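Long-range contacts in cyclic GMP-AMP synthase-like receptor (Tribolium castaneum, PDB 7LT2), which senses double-stranded RNA and makes the cyclic dinucleotide 2',3'-cGAMP from ATP and GTP in innate immunity: residues W205-R211 against Y324-K328; Y279-T283 against L331-L335. Residue numbers count along the deposited sequence, not the author numbering.

Both contacts use the loop between helices 301-318 and 337-354. Their centres lie about 16 Å apart. Interaction 1 joins the two family domains: 205-211 belongs to the nucleotidyltransferase domain and 324-328 to the HhH/H2TH-like domain. Interaction 2 stays within the second domain and packs helix 278-291 against 331-335. Along the chain the order is 205-211, 279-283, 324-328, 331-335, so the pairs cross. The two contacts touch where Tyr324 N lies 4.0 Å from Thr283 CG2. Tyr279 OH and Trp325 NE1 both hydrogen-bond to Glu248, which, judging by related enzymes, probably binds ATP. One loop thus packs on both domains beside the likely nucleotide site.

Interaction 1: W205-R211 against Y324-K328; sequences WPINGYR and YWCRK
Neither segment forms a regular helix or strand. In 205-211 the backbone is extended at Trp205 and Pro206, turns through Ile207-Gly209, and is extended again at Tyr210 and Arg211. Gly209 has phi/psi 85/10, which suits glycine. In 324-328, Tyr324 and Trp325 have helical angles, and Cys326 is extended (-151/95). CA atoms are closest at Tyr210-Cys326, 4.7 Å, and Arg211-Trp325, 4.9 Å. The backbones join where Arg211 N donates to Trp325 O at 2.9 Å. Tyr210 CA lies 3.2 Å from the same Trp325 O in a CA-H...O contact. A water accepts weakly from Lys328 N (3.3 Å) and donates to Gly209 O (2.9 Å).

Arg211 (chi1 t, chi2 t, chi3 m) reaches back to Tyr324 (chi1 t). Its NE and NH2 donate to Tyr324 O at 2.7 and 3.0 Å. Its guanidinium lies flat on the Tyr324 ring, with planes at 6° and CZ 3.7 Å from the ring centroid. This is a stacked cation-pi pair. Cys326 (chi1 t) SG sits over the Tyr210 (chi1 m) ring, 3.9 Å from its centroid. Trp205 (chi1 t) forms an offset edge-to-face pair with Trp325 (chi1 m), its edge toward the Trp325 face, centroids 6.0 Å apart and planes at 68°. Trp205 NE1 donates to Arg211 O at 2.9 Å. Phe244 meets both tryptophan rings, and Trp325 NE1 donates to Glu248 of the probable ATP site.

The contact bridges the nucleotidyltransferase and HhH/H2TH-like domains. Arg211 is held twice by Tyr324, at the carbonyl O and on the ring, so direction and stacking together set its position.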
ATOM      1  N   TRP A 205      -6.204  11.267  16.250  1.00 26.23           N
ATOM      2  CA  TRP A 205      -6.790  11.280  14.915  1.00 26.07           C
ATOM      3  C   TRP A 205      -7.121  12.713  14.500  1.00 22.83           C
ATOM      4  O   TRP A 205      -7.757  13.444  15.271  1.00 25.96           O
ATOM      5  CB  TRP A 205      -8.048  10.409  14.900  1.00 25.67           C
ATOM      6  CG  TRP A 205      -8.637  10.143  13.538  1.00 23.50           C
ATOM      7  CD1 TRP A 205      -9.361  11.011  12.773  1.00 25.02           C
ATOM      8  CD2 TRP A 205      -8.582   8.911  12.803  1.00 23.32           C
ATOM      9  NE1 TRP A 205      -9.742  10.403  11.599  1.00 23.37           N
ATOM     10  CE2 TRP A 205      -9.276   9.115  11.593  1.00 23.58           C
ATOM     11  CE3 TRP A 205      -8.006   7.661  13.048  1.00 26.92           C
ATOM     12  CZ2 TRP A 205      -9.413   8.114  10.630  1.00 22.30           C
ATOM     13  CZ3 TRP A 205      -8.141   6.667  12.087  1.00 24.58           C
ATOM     14  CH2 TRP A 205      -8.844   6.899  10.899  1.00 25.17           C
ATOM     15  N   PRO A 206      -6.715  13.150  13.306  1.00 26.63           N
ATOM     16  CA  PRO A 206      -6.926  14.555  12.919  1.00 25.88           C
ATOM     17  C   PRO A 206      -8.400  14.864  12.697  1.00 27.38           C
ATOM     18  O   PRO A 206      -9.150  14.043  12.164  1.00 25.68           O
ATOM     19  CB  PRO A 206      -6.124  14.687  11.616  1.00 25.38           C
ATOM     20  CG  PRO A 206      -6.077  13.294  11.065  1.00 25.60           C
ATOM     21  CD  PRO A 206      -5.998  12.388  12.269  1.00 26.15           C
ATOM     22  N   ILE A 207      -8.813  16.068  13.108  1.00 28.00           N
ATOM     23  CA  ILE A 207     -10.223  16.444  12.994  1.00 30.16           C
ATOM     24  C   ILE A 207     -10.429  17.604  12.023  1.00 29.46           C
ATOM     25  O   ILE A 207     -11.493  17.717  11.403  1.00 33.55           O
ATOM     26  CB  ILE A 207     -10.829  16.783  14.371  1.00 32.07           C
ATOM     27  CG1 ILE A 207     -10.156  18.007  14.986  1.00 33.17           C
ATOM     28  CG2 ILE A 207     -10.740  15.589  15.316  1.00 31.65           C
ATOM     29  CD1 ILE A 207     -10.808  18.471  16.274  1.00 36.41           C
ATOM     30  N   ASN A 208      -9.432  18.473  11.874  1.00 27.28           N
ATOM     31  CA  ASN A 208      -9.617  19.707  11.107  1.00 24.52           C
ATOM     32  C   ASN A 208      -9.587  19.389   9.617  1.00 29.69           C
ATOM     33  O   ASN A 208      -8.530  19.358   8.986  1.00 31.70           O
ATOM     34  CB  ASN A 208      -8.554  20.738  11.470  1.00 32.32           C
ATOM     35  CG  ASN A 208      -8.836  22.099  10.866  1.00 34.18           C
ATOM     36  OD1 ASN A 208      -9.906  22.331  10.301  1.00 36.31           O
ATOM     37  ND2 ASN A 208      -7.880  23.012  10.993  1.00 37.13           N
ATOM     38  N   GLY A 209     -10.771  19.174   9.042  1.00 27.78           N
ATOM     39  CA  GLY A 209     -10.899  18.868   7.632  1.00 29.54           C
ATOM     40  C   GLY A 209     -10.733  17.409   7.273  1.00 26.02           C
ATOM     41  O   GLY A 209     -10.650  17.085   6.083  1.00 26.84           O
ATOM     42  N   TYR A 210     -10.690  16.517   8.257  1.00 22.23           N
ATOM     43  CA  TYR A 210     -10.456  15.101   8.020  1.00 21.42           C
ATOM     44  C   TYR A 210     -11.683  14.278   8.389  1.00 21.25           C
ATOM     45  O   TYR A 210     -12.431  14.618   9.310  1.00 23.78           O
ATOM     46  CB  TYR A 210      -9.243  14.603   8.815  1.00 21.75           C
ATOM     47  CG  TYR A 210      -7.922  15.029   8.212  1.00 21.76           C
ATOM     48  CD1 TYR A 210      -7.365  16.265   8.516  1.00 25.39           C
ATOM     49  CD2 TYR A 210      -7.241  14.202   7.330  1.00 25.61           C
ATOM     50  CE1 TYR A 210      -6.164  16.661   7.961  1.00 27.46           C
ATOM     51  CE2 TYR A 210      -6.041  14.591   6.769  1.00 27.26           C
ATOM     52  CZ  TYR A 210      -5.503  15.820   7.089  1.00 28.34           C
ATOM     53  OH  TYR A 210      -4.305  16.209   6.533  1.00 29.69           O
ATOM     54  N   ARG A 211     -11.876  13.190   7.653  1.00 21.09           N
ATOM     55  CA  ARG A 211     -12.967  12.270   7.940  1.00 18.51           C
ATOM     56  C   ARG A 211     -12.662  11.482   9.208  1.00 22.50           C
ATOM     57  O   ARG A 211     -11.516  11.105   9.459  1.00 21.02           O
ATOM     58  CB  ARG A 211     -13.170  11.323   6.757  1.00 20.04           C
ATOM     59  CG  ARG A 211     -14.341  10.360   6.903  1.00 24.43           C
ATOM     60  CD  ARG A 211     -14.361   9.342   5.765  1.00 24.28           C
ATOM     61  NE  ARG A 211     -14.384   9.986   4.457  1.00 23.35           N
ATOM     62  CZ  ARG A 211     -15.493  10.294   3.797  1.00 29.11           C
ATOM     63  NH1 ARG A 211     -16.691  10.017   4.289  1.00 31.07           N
ATOM     64  NH2 ARG A 211     -15.400  10.899   2.617  1.00 26.76           N
ATOM     65  N   TYR A 324     -10.229  10.552   0.047  1.00 19.46           N
ATOM     66  CA  TYR A 324     -11.371  10.099   0.838  1.00 20.84           C
ATOM     67  C   TYR A 324     -11.322  10.631   2.264  1.00 21.85           C
ATOM     68  O   TYR A 324     -12.370  10.871   2.875  1.00 19.76           O
ATOM     69  CB  TYR A 324     -11.423   8.571   0.840  1.00 21.89           C
ATOM     70  CG  TYR A 324     -12.550   7.991   1.661  1.00 21.23           C
ATOM     71  CD1 TYR A 324     -13.866   8.053   1.213  1.00 16.53           C
ATOM     72  CD2 TYR A 324     -12.298   7.375   2.881  1.00 20.15           C
ATOM     73  CE1 TYR A 324     -14.902   7.518   1.963  1.00 17.00           C
ATOM     74  CE2 TYR A 324     -13.326   6.833   3.629  1.00 21.36           C
ATOM     75  CZ  TYR A 324     -14.624   6.915   3.168  1.00 19.06           C
ATOM     76  OH  TYR A 324     -15.650   6.383   3.916  1.00 20.15           O
ATOM     77  N   TRP A 325     -10.122  10.833   2.802  1.00 21.57           N
ATOM     78  CA  TRP A 325      -9.950  11.229   4.191  1.00 22.76           C
ATOM     79  C   TRP A 325      -9.794  12.731   4.381  1.00 21.70           C
ATOM     80  O   TRP A 325      -9.935  13.214   5.508  1.00 22.27           O
ATOM     81  CB  TRP A 325      -8.739  10.501   4.786  1.00 21.35           C
ATOM     82  CG  TRP A 325      -8.881   9.020   4.673  1.00 19.78           C
ATOM     83  CD1 TRP A 325      -8.315   8.210   3.735  1.00 19.88           C
ATOM     84  CD2 TRP A 325      -9.674   8.173   5.514  1.00 17.19           C
ATOM     85  NE1 TRP A 325      -8.697   6.905   3.947  1.00 19.84           N
ATOM     86  CE2 TRP A 325      -9.530   6.856   5.034  1.00 20.04           C
ATOM     87  CE3 TRP A 325     -10.480   8.401   6.634  1.00 21.55           C
ATOM     88  CZ2 TRP A 325     -10.168   5.766   5.634  1.00 18.74           C
ATOM     89  CZ3 TRP A 325     -11.110   7.323   7.229  1.00 17.96           C
ATOM     90  CH2 TRP A 325     -10.954   6.020   6.724  1.00 19.73           C
ATOM     91  N   CYS A 326      -9.509  13.478   3.316  1.00 24.68           N
ATOM     92  CA  CYS A 326      -9.344  14.930   3.411  1.00 25.52           C
ATOM     93  C   CYS A 326      -9.762  15.502   2.055  1.00 25.38           C
ATOM     94  O   CYS A 326      -8.962  15.555   1.119  1.00 29.18           O
ATOM     95  CB  CYS A 326      -7.913  15.295   3.772  1.00 27.50           C
ATOM     96  SG  CYS A 326      -7.639  17.032   4.178  1.00 34.32           S
ATOM     97  N   ARG A 327     -11.025  15.923   1.967  1.00 28.83           N
ATOM     98  CA  ARG A 327     -11.641  16.191   0.670  1.00 26.85           C
ATOM     99  C   ARG A 327     -10.998  17.356  -0.072  1.00 35.54           C
ATOM    100  O   ARG A 327     -11.113  17.427  -1.301  1.00 34.82           O
ATOM    101  CB  ARG A 327     -13.136  16.453   0.845  1.00 35.33           C
ATOM    102  CG  ARG A 327     -13.454  17.486   1.905  1.00 44.60           C
ATOM    103  CD  ARG A 327     -14.931  17.835   1.903  1.00 52.89           C
ATOM    104  NE  ARG A 327     -15.340  18.423   0.634  1.00 60.86           N
ATOM    105  CZ  ARG A 327     -15.084  19.673   0.272  1.00 59.89           C
ATOM    106  NH1 ARG A 327     -14.405  20.494   1.057  1.00 50.44           N
ATOM    107  NH2 ARG A 327     -15.518  20.109  -0.907  1.00 61.58           N
ATOM    108  N   LYS A 328     -10.326  18.267   0.634  1.00 29.67           N
ATOM    109  CA  LYS A 328      -9.692  19.399  -0.031  1.00 29.66           C
ATOM    110  C   LYS A 328      -8.498  18.996  -0.888  1.00 37.86           C
ATOM    111  O   LYS A 328      -7.951  19.848  -1.597  1.00 38.21           O
ATOM    112  CB  LYS A 328      -9.263  20.440   1.003  1.00 31.84           C
ATOM    113  CG  LYS A 328     -10.408  21.307   1.492  1.00 44.54           C
ATOM    114  CD  LYS A 328      -9.905  22.451   2.355  1.00 49.46           C
ATOM    115  CE  LYS A 328     -10.884  23.616   2.349  1.00 60.74           C
ATOM    116  NZ  LYS A 328     -12.254  23.209   2.769  1.00 57.36           N
TER
HETATM  117  O   HOH W   1     -10.750  18.903   3.847  1.00 35.91           O

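Interaction 2: Y279-T283 against L331-L335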
ATOM      1  N   TYR A 279      -4.383   4.030  -6.845  1.00 19.28           N
ATOM      2  CA  TYR A 279      -5.035   4.519  -5.632  1.00 18.18           C
ATOM      3  C   TYR A 279      -6.208   5.432  -5.955  1.00 18.95           C
ATOM      4  O   TYR A 279      -7.129   5.564  -5.140  1.00 18.44           O
ATOM      5  CB  TYR A 279      -4.039   5.246  -4.725  1.00 18.78           C
ATOM      6  CG  TYR A 279      -4.625   5.625  -3.374  1.00 21.94           C
ATOM      7  CD1 TYR A 279      -4.961   4.648  -2.438  1.00 20.30           C
ATOM      8  CD2 TYR A 279      -4.853   6.953  -3.042  1.00 21.48           C
ATOM      9  CE1 TYR A 279      -5.499   4.992  -1.200  1.00 20.60           C
ATOM     10  CE2 TYR A 279      -5.385   7.304  -1.809  1.00 17.79           C
ATOM     11  CZ  TYR A 279      -5.713   6.322  -0.896  1.00 20.40           C
ATOM     12  OH  TYR A 279      -6.240   6.690   0.325  1.00 20.72           O
ATOM     13  N   TYR A 280      -6.193   6.072  -7.128  1.00 18.19           N
ATOM     14  CA  TYR A 280      -7.327   6.907  -7.510  1.00 19.29           C
ATOM     15  C   TYR A 280      -8.561   6.053  -7.768  1.00 17.67           C
ATOM     16  O   TYR A 280      -9.684   6.462  -7.452  1.00 19.23           O
ATOM     17  CB  TYR A 280      -6.990   7.749  -8.748  1.00 17.30           C
ATOM     18  CG  TYR A 280      -5.709   8.560  -8.644  1.00 21.15           C
ATOM     19  CD1 TYR A 280      -5.101   8.798  -7.417  1.00 22.81           C
ATOM     20  CD2 TYR A 280      -5.116   9.088  -9.779  1.00 21.23           C
ATOM     21  CE1 TYR A 280      -3.930   9.532  -7.327  1.00 27.39           C
ATOM     22  CE2 TYR A 280      -3.950   9.829  -9.701  1.00 26.31           C
ATOM     23  CZ  TYR A 280      -3.363  10.045  -8.472  1.00 29.49           C
ATOM     24  OH  TYR A 280      -2.199  10.776  -8.386  1.00 32.52           O
ATOM     25  N   ILE A 281      -8.370   4.863  -8.345  1.00 17.71           N
ATOM     26  CA  ILE A 281      -9.485   3.937  -8.526  1.00 18.78           C
ATOM     27  C   ILE A 281      -9.952   3.401  -7.179  1.00 15.93           C
ATOM     28  O   ILE A 281     -11.157   3.331  -6.908  1.00 17.22           O
ATOM     29  CB  ILE A 281      -9.082   2.801  -9.482  1.00 14.82           C
ATOM     30  CG1 ILE A 281      -8.843   3.356 -10.887  1.00 18.00           C
ATOM     31  CG2 ILE A 281     -10.161   1.724  -9.526  1.00 18.16           C
ATOM     32  CD1 ILE A 281      -8.160   2.377 -11.819  1.00 19.53           C
ATOM     33  N   LYS A 282      -9.007   3.014  -6.314  1.00 15.92           N
ATOM     34  CA  LYS A 282      -9.367   2.595  -4.961  1.00 15.79           C
ATOM     35  C   LYS A 282     -10.177   3.676  -4.258  1.00 18.50           C
ATOM     36  O   LYS A 282     -11.187   3.384  -3.606  1.00 15.28           O
ATOM     37  CB  LYS A 282      -8.104   2.268  -4.160  1.00 15.55           C
ATOM     38  CG  LYS A 282      -8.365   1.577  -2.821  1.00 15.87           C
ATOM     39  CD  LYS A 282      -7.096   1.500  -1.982  1.00 17.11           C
ATOM     40  CE  LYS A 282      -7.333   0.747  -0.676  1.00 20.26           C
ATOM     41  NZ  LYS A 282      -6.152   0.840   0.230  1.00 17.06           N
ATOM     42  N   THR A 283      -9.762   4.939  -4.411  1.00 17.81           N
ATOM     43  CA  THR A 283     -10.459   6.051  -3.773  1.00 16.84           C
ATOM     44  C   THR A 283     -11.884   6.186  -4.293  1.00 20.70           C
ATOM     45  O   THR A 283     -12.814   6.436  -3.517  1.00 16.76           O
ATOM     46  CB  THR A 283      -9.682   7.352  -3.992  1.00 18.39           C
ATOM     47  OG1 THR A 283      -8.401   7.261  -3.351  1.00 20.41           O
ATOM     48  CG2 THR A 283     -10.447   8.538  -3.418  1.00 18.88           C
ATOM     49  N   LEU A 331      -7.133  14.298  -5.799  1.00 21.67           N
ATOM     50  CA  LEU A 331      -6.063  13.371  -6.156  1.00 27.84           C
ATOM     51  C   LEU A 331      -5.640  13.503  -7.615  1.00 27.63           C
ATOM     52  O   LEU A 331      -4.502  13.169  -7.958  1.00 29.09           O
ATOM     53  CB  LEU A 331      -6.493  11.932  -5.863  1.00 23.16           C
ATOM     54  CG  LEU A 331      -6.723  11.597  -4.390  1.00 25.14           C
ATOM     55  CD1 LEU A 331      -7.069  10.120  -4.221  1.00 22.11           C
ATOM     56  CD2 LEU A 331      -5.501  11.968  -3.561  1.00 26.40           C
ATOM     57  N   ILE A 332      -6.527  13.974  -8.485  1.00 25.17           N
ATOM     58  CA  ILE A 332      -6.184  14.163  -9.888  1.00 27.82           C
ATOM     59  C   ILE A 332      -6.164  15.644 -10.261  1.00 25.92           C
ATOM     60  O   ILE A 332      -6.234  15.986 -11.440  1.00 25.09           O
ATOM     61  CB  ILE A 332      -7.120  13.366 -10.813  1.00 25.70           C
ATOM     62  CG1 ILE A 332      -8.578  13.760 -10.585  1.00 21.74           C
ATOM     63  CG2 ILE A 332      -6.923  11.877 -10.615  1.00 24.33           C
ATOM     64  CD1 ILE A 332      -9.540  13.090 -11.554  1.00 22.49           C
ATOM     65  N   GLY A 333      -6.065  16.528  -9.267  1.00 28.35           N
ATOM     66  CA  GLY A 333      -6.001  17.952  -9.541  1.00 30.16           C
ATOM     67  C   GLY A 333      -4.795  18.364 -10.358  1.00 28.49           C
ATOM     68  O   GLY A 333      -4.814  19.430 -10.985  1.00 28.93           O
ATOM     69  N   HIS A 334      -3.751  17.539 -10.382  1.00 31.56           N
ATOM     70  CA  HIS A 334      -2.535  17.843 -11.125  1.00 34.96           C
ATOM     71  C   HIS A 334      -2.576  17.366 -12.572  1.00 33.08           C
ATOM     72  O   HIS A 334      -1.691  17.735 -13.350  1.00 33.47           O
ATOM     73  CB  HIS A 334      -1.324  17.219 -10.425  1.00 35.14           C
ATOM     74  CG  HIS A 334      -1.386  15.726 -10.336  1.00 34.69           C
ATOM     75  ND1 HIS A 334      -2.250  15.069  -9.486  1.00 33.03           N
ATOM     76  CD2 HIS A 334      -0.702  14.762 -10.997  1.00 35.87           C
ATOM     77  CE1 HIS A 334      -2.094  13.765  -9.626  1.00 35.56           C
ATOM     78  NE2 HIS A 334      -1.161  13.552 -10.537  1.00 36.80           N
ATOM     79  N   LEU A 335      -3.569  16.569 -12.956  1.00 26.27           N
ATOM     80  CA  LEU A 335      -3.645  16.068 -14.323  1.00 25.65           C
ATOM     81  C   LEU A 335      -4.329  17.076 -15.236  1.00 29.88           C
ATOM     82  O   LEU A 335      -5.285  17.750 -14.841  1.00 31.23           O
ATOM     83  CB  LEU A 335      -4.390  14.735 -14.362  1.00 26.74           C
ATOM     84  CG  LEU A 335      -3.693  13.577 -13.649  1.00 31.54           C
ATOM     85  CD1 LEU A 335      -4.546  12.329 -13.737  1.00 28.33           C
ATOM     86  CD2 LEU A 335      -2.316  13.329 -14.245  1.00 33.27           C
TER
HETATM   87  O   HOH W   2      -2.458  12.855  -6.014  1.00 34.35           O
HETATM   88  O   HOH W   3      -0.617  11.228 -11.018  1.00 50.48           O
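Within the HhH/H2TH-like domain, one face of helix 278-291 packs against the loop between helices 301-318 and 337-354. The loop makes a type I beta turn from Ile332 to Leu335, closed by Leu335 N to Ile332 O at 3.1 Å. Tyr280 is the main bump on the helix. Its CA-to-CB bond points toward the loop, and its ring fits a hollow lined by Leu331, Ile332 and His334. The Leu331 backbone covers one ring face. Leu331 CB lies 3.8 Å from Tyr280 CD1, and Ile332 CG2 presses to 3.4 Å from Tyr280 CD2. The opposing bump is Leu331. Its methyl CD1 fills the space between Tyr279 and Thr283, one helical turn apart, 4.0 Å from Tyr279 CD2 and 3.3 Å from Thr283 OG1. Thr283 OG1 itself donates to Tyr279 O at 2.8 Å. Tyr279-Lys282 are part of a probable ATP site, inferred by similarity. Tyr279 OH hydrogen-bonds to Glu248 and Lys282 NZ forms a salt bridge with it. Two waters fill the gaps around the hydroxyl of Tyr280. One lies 3.2 Å from Tyr280 OH and donates to Leu331 O at 2.8 Å. The other lies 3.1 Å from Tyr280 OH and 2.4 Å from His334 NE2.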